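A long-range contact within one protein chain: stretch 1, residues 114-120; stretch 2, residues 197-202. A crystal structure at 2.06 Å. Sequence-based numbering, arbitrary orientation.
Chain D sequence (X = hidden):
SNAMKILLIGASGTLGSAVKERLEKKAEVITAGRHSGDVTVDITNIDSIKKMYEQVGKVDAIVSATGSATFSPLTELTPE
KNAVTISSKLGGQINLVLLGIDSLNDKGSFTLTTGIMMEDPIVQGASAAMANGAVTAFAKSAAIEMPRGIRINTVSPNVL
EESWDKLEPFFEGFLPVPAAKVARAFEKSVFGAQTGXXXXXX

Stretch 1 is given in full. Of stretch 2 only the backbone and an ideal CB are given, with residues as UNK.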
ATOM      1  N   THR D 114      -0.521   2.771  10.916  1.00 29.70           N
ATOM      2  CA  THR D 114       0.361   2.010  10.036  1.00 29.88           C
ATOM      3  C   THR D 114       1.296   1.123  10.907  1.00 30.01           C
ATOM      4  O   THR D 114       0.806   0.286  11.674  1.00 29.90           O
ATOM      5  CB  THR D 114       1.130   2.954   9.068  1.00 30.18           C
ATOM      6  OG1 THR D 114       1.761   3.985   9.826  1.00 31.44           O
ATOM      7  CG2 THR D 114       0.183   3.638   8.064  1.00 29.47           C
ATOM      8  N   GLY D 115       2.616   1.306  10.810  1.00 29.88           N
ATOM      9  CA  GLY D 115       3.550   0.510  11.596  1.00 29.88           C
ATOM     10  C   GLY D 115       4.959   0.457  11.029  1.00 31.07           C
ATOM     11  O   GLY D 115       5.166   0.554   9.804  1.00 31.14           O
ATOM     12  N   ILE D 116       5.931   0.305  11.932  1.00 30.60           N
ATOM     13  CA  ILE D 116       7.350   0.253  11.585  1.00 30.79           C
ATOM     14  C   ILE D 116       7.697  -0.863  10.571  1.00 31.80           C
ATOM     15  O   ILE D 116       8.723  -0.814   9.931  1.00 32.26           O
ATOM     16  CB  ILE D 116       8.230   0.084  12.864  1.00 30.14           C
ATOM     17  CG1 ILE D 116       9.680   0.556  12.612  1.00 29.64           C
ATOM     18  CG2 ILE D 116       8.112  -1.333  13.401  1.00 29.79           C
ATOM     19  CD1 ILE D 116      10.569   0.549  13.810  1.00 30.51           C
HETATM   20  N   MSE D 117       6.846  -1.861  10.421  1.00 32.55           N
HETATM   21  CA  MSE D 117       7.203  -2.979   9.544  1.00 34.94           C
HETATM   22  C   MSE D 117       7.373  -2.585   8.078  1.00 33.83           C
HETATM   23  O   MSE D 117       8.080  -3.266   7.339  1.00 34.36           O
HETATM   24  CB  MSE D 117       6.214  -4.122   9.673  1.00 34.37           C
HETATM   25  CG  MSE D 117       6.539  -4.985  10.843  1.00 36.97           C
HETATM   26 SE   MSE D 117       5.352  -6.506  10.909  0.70 40.94          SE
HETATM   27  CE  MSE D 117       4.063  -5.815  12.156  1.00 37.11           C
HETATM   28  N   MSE D 118       6.731  -1.494   7.660  1.00 33.03           N
HETATM   29  CA  MSE D 118       6.970  -0.937   6.323  1.00 32.91           C
HETATM   30  C   MSE D 118       8.355  -0.288   6.128  1.00 32.45           C
HETATM   31  O   MSE D 118       8.780  -0.106   4.992  1.00 33.18           O
HETATM   32  CB  MSE D 118       5.883   0.074   5.974  1.00 32.83           C
HETATM   33  CG  MSE D 118       5.956   1.335   6.846  1.00 33.88           C
HETATM   34 SE   MSE D 118       4.731   2.715   6.225  0.70 34.14          SE
HETATM   35  CE  MSE D 118       4.951   3.999   7.658  1.00 32.96           C
ATOM     36  N   GLU D 119       9.036   0.090   7.216  1.00 32.47           N
ATOM     37  CA  GLU D 119      10.317   0.842   7.142  1.00 33.07           C
ATOM     38  C   GLU D 119      11.528   0.076   7.683  1.00 31.96           C
ATOM     39  O   GLU D 119      12.659   0.321   7.266  1.00 32.35           O
ATOM     40  CB  GLU D 119      10.237   2.157   7.930  1.00 33.55           C
ATOM     41  CG  GLU D 119       8.982   2.977   7.649  1.00 38.65           C
ATOM     42  CD  GLU D 119       9.201   4.505   7.717  1.00 43.94           C
ATOM     43  OE1 GLU D 119      10.133   5.000   7.017  1.00 46.59           O
ATOM     44  OE2 GLU D 119       8.431   5.196   8.450  1.00 41.84           O
ATOM     45  N   ASP D 120      11.285  -0.822   8.633  1.00 30.30           N
ATOM     46  CA  ASP D 120      12.342  -1.582   9.318  1.00 29.10           C
ATOM     47  C   ASP D 120      11.857  -3.025   9.321  1.00 28.21           C
ATOM     48  O   ASP D 120      11.352  -3.508  10.349  1.00 27.01           O
ATOM     49  CB  ASP D 120      12.451  -1.056  10.755  1.00 28.72           C
ATOM     50  CG  ASP D 120      13.719  -1.488  11.463  1.00 31.55           C
ATOM     51  OD1 ASP D 120      14.412  -2.452  11.025  1.00 31.30           O
ATOM     52  OD2 ASP D 120      14.019  -0.851  12.494  1.00 31.92           O
ATOM     53  N   UNK D 197       0.479  13.948   7.094  1.00 27.29           N
ATOM     54  CA  UNK D 197       1.629  13.543   7.879  1.00 27.32           C
ATOM     55  C   UNK D 197       1.586  12.073   8.253  1.00 26.88           C
ATOM     56  O   UNK D 197       0.515  11.492   8.426  1.00 26.59           O
ATOM     57  CB  UNK D 197       1.723  14.396   9.145  1.00 27.32           C
ATOM     58  N   UNK D 198       2.774  11.486   8.323  1.00 27.10           N
ATOM     59  CA  UNK D 198       3.047  10.176   8.914  1.00 26.79           C
ATOM     60  C   UNK D 198       3.879  10.450  10.171  1.00 27.35           C
ATOM     61  O   UNK D 198       5.023  10.925  10.090  1.00 27.36           O
ATOM     62  CB  UNK D 198       3.770   9.244   7.940  1.00 26.79           C
ATOM     63  N   UNK D 199       3.271  10.219  11.336  1.00 27.86           N
ATOM     64  CA  UNK D 199       3.908  10.444  12.623  1.00 28.01           C
ATOM     65  C   UNK D 199       4.521   9.143  13.072  1.00 28.70           C
ATOM     66  O   UNK D 199       3.814   8.252  13.540  1.00 28.60           O
ATOM     67  CB  UNK D 199       2.917  10.975  13.661  1.00 28.01           C
ATOM     68  N   UNK D 200       5.834   9.020  12.916  1.00 29.09           N
ATOM     69  CA  UNK D 200       6.542   7.801  13.309  1.00 30.35           C
ATOM     70  C   UNK D 200       6.796   7.853  14.820  1.00 29.79           C
ATOM     71  O   UNK D 200       7.217   8.876  15.333  1.00 29.13           O
ATOM     72  CB  UNK D 200       7.854   7.650  12.536  1.00 30.35           C
ATOM     73  N   UNK D 201       6.485   6.779  15.541  1.00 29.67           N
ATOM     74  CA  UNK D 201       6.847   6.690  16.970  1.00 29.71           C
ATOM     75  C   UNK D 201       7.754   5.457  17.086  1.00 30.11           C
ATOM     76  O   UNK D 201       7.295   4.373  17.464  1.00 29.97           O
ATOM     77  CB  UNK D 201       5.618   6.582  17.875  1.00 29.71           C
ATOM     78  N   UNK D 202       9.033   5.630  16.733  1.00 30.12           N
ATOM     79  CA  UNK D 202       9.966   4.485  16.644  1.00 30.23           C
ATOM     80  C   UNK D 202      10.982   4.455  17.788  1.00 31.03           C
ATOM     81  O   UNK D 202      11.551   3.410  18.133  1.00 30.06           O
ATOM     82  OXT UNK D 202      11.257   5.501  18.399  1.00 32.07           O
ATOM     83  CB  UNK D 202      10.714   4.526  15.310  1.00 30.23           C
TER

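Position 197 lies out of reach of stretch 1: nothing there comes within 5.5 Å of its ideal CB, so the contact sets no preference and almost any side chain would fit. The deposited residue is Glu-197, which takes no part in it.

At position 198 the backbone is extended and CA-to-CB points toward stretch 1, where the nearest atom to the ideal CB is the methyl CE of Met-118, 5.4 Å away. The hydroxyl of Thr-114 and the carboxylate of Glu-119 lie farther off, leaving room for solvent. A small apolar side chain could approach the methyl, while a short polar one could reach the hydroxyl and the carboxylate through water. The residue is Ser-198. Its OG stands 4.2 Å from Met-118 CE and is bound to two waters: water 1 lies 2.7 Å from Ser-198 OG and 2.8 Å from Thr-114 OG1, and water 2 lies 2.6 Å from Ser-198 OG and donates to Glu-119 OE2 at 3.0 Å.

Position 199, the next along the strand, turns its CB away from stretch 1, which therefore places no demand on it. Tyr-199 is found here and makes no contact with stretch 1.

At position 200 CA-to-CB points sideways, yet the ideal CB is 4.8 Å from Glu-119 OE2. A side chain long enough to bend back and carrying a donor would answer this acceptor; lysine, arginine or glutamine would all be reasonable. Gln-200 is deposited, and with chi1 in m and chi2 in t its amide reaches the carboxylate, Gln-200 NE2 donating to Glu-119 OE2 at 2.8 Å. The N-H...acceptor angle of 134° makes this bond noticeably bent.

Position 201 is again out of reach, and its extended backbone would suit many residues. Val-201 occupies it without touching stretch 1.

Position 202, which ends the chain, points toward stretch 1, its ideal CB 4.3 Å from Ile-116 CD1. Beyond lie the flank of Ile-116 and then Glu-119 OE2, so a large apolar group would suit the first part of the path and a donor at the tip the second; tyrosine satisfies both, as could an aliphatic chain with a terminal donor. Tyr-202 lays one ring face against Ile-116, with CG1 of Ile-116 3.6 Å from the centroid of the Tyr-202 ring and 13° off its normal, a CH-pi contact. At the ring edge, Tyr-202 OH donates to Glu-119 OE2 at 2.7 Å, so this one carboxylate oxygen accepts from Tyr-202, Gln-200 and water 2.

Stretch 2 (197-202) ESYQVY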
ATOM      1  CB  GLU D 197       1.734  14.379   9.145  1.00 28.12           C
ATOM      2  CG  GLU D 197       1.833  15.899   8.921  1.00 31.01           C
ATOM      3  CD  GLU D 197       3.056  16.317   8.108  1.00 34.32           C
ATOM      4  OE1 GLU D 197       4.125  15.643   8.159  1.00 33.21           O
ATOM      5  OE2 GLU D 197       2.926  17.330   7.393  1.00 36.85           O
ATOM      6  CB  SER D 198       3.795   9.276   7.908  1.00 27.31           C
ATOM      7  OG  SER D 198       4.231   8.059   8.510  1.00 25.57           O
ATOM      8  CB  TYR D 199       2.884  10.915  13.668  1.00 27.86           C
ATOM      9  CG  TYR D 199       2.275  12.278  13.378  1.00 27.22           C
ATOM     10  CD1 TYR D 199       3.071  13.336  12.960  1.00 27.35           C
ATOM     11  CD2 TYR D 199       0.909  12.505  13.535  1.00 27.68           C
ATOM     12  CE1 TYR D 199       2.530  14.602  12.690  1.00 28.56           C
ATOM     13  CE2 TYR D 199       0.354  13.775  13.269  1.00 28.63           C
ATOM     14  CZ  TYR D 199       1.176  14.811  12.857  1.00 26.92           C
ATOM     15  OH  TYR D 199       0.663  16.052  12.579  1.00 26.97           O
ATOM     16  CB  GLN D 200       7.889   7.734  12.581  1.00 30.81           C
ATOM     17  CG  GLN D 200       7.836   7.859  11.032  1.00 31.22           C
ATOM     18  CD  GLN D 200       9.220   8.157  10.449  1.00 33.10           C
ATOM     19  OE1 GLN D 200      10.059   8.807  11.095  1.00 37.84           O
ATOM     20  NE2 GLN D 200       9.479   7.660   9.256  1.00 35.06           N
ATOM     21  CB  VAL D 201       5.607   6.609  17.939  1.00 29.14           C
ATOM     22  CG1 VAL D 201       6.031   6.727  19.411  1.00 28.29           C
ATOM     23  CG2 VAL D 201       4.564   7.702  17.636  1.00 27.68           C
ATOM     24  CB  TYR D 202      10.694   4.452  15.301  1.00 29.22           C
ATOM     25  CG  TYR D 202       9.829   4.288  14.049  1.00 29.70           C
ATOM     26  CD1 TYR D 202       8.535   3.732  14.107  1.00 27.19           C
ATOM     27  CD2 TYR D 202      10.326   4.663  12.795  1.00 29.28           C
ATOM     28  CE1 TYR D 202       7.763   3.583  12.970  1.00 26.46           C
ATOM     29  CE2 TYR D 202       9.537   4.524  11.627  1.00 28.04           C
ATOM     30  CZ  TYR D 202       8.265   3.965  11.730  1.00 28.72           C
ATOM     31  OH  TYR D 202       7.483   3.791  10.598  1.00 26.68           O
TER
HETATM   32  O   HOH W   1       2.382   6.121   8.169  1.00 19.28           O
HETATM   33  O   HOH W   2       6.595   7.341   7.577  1.00 34.44           O
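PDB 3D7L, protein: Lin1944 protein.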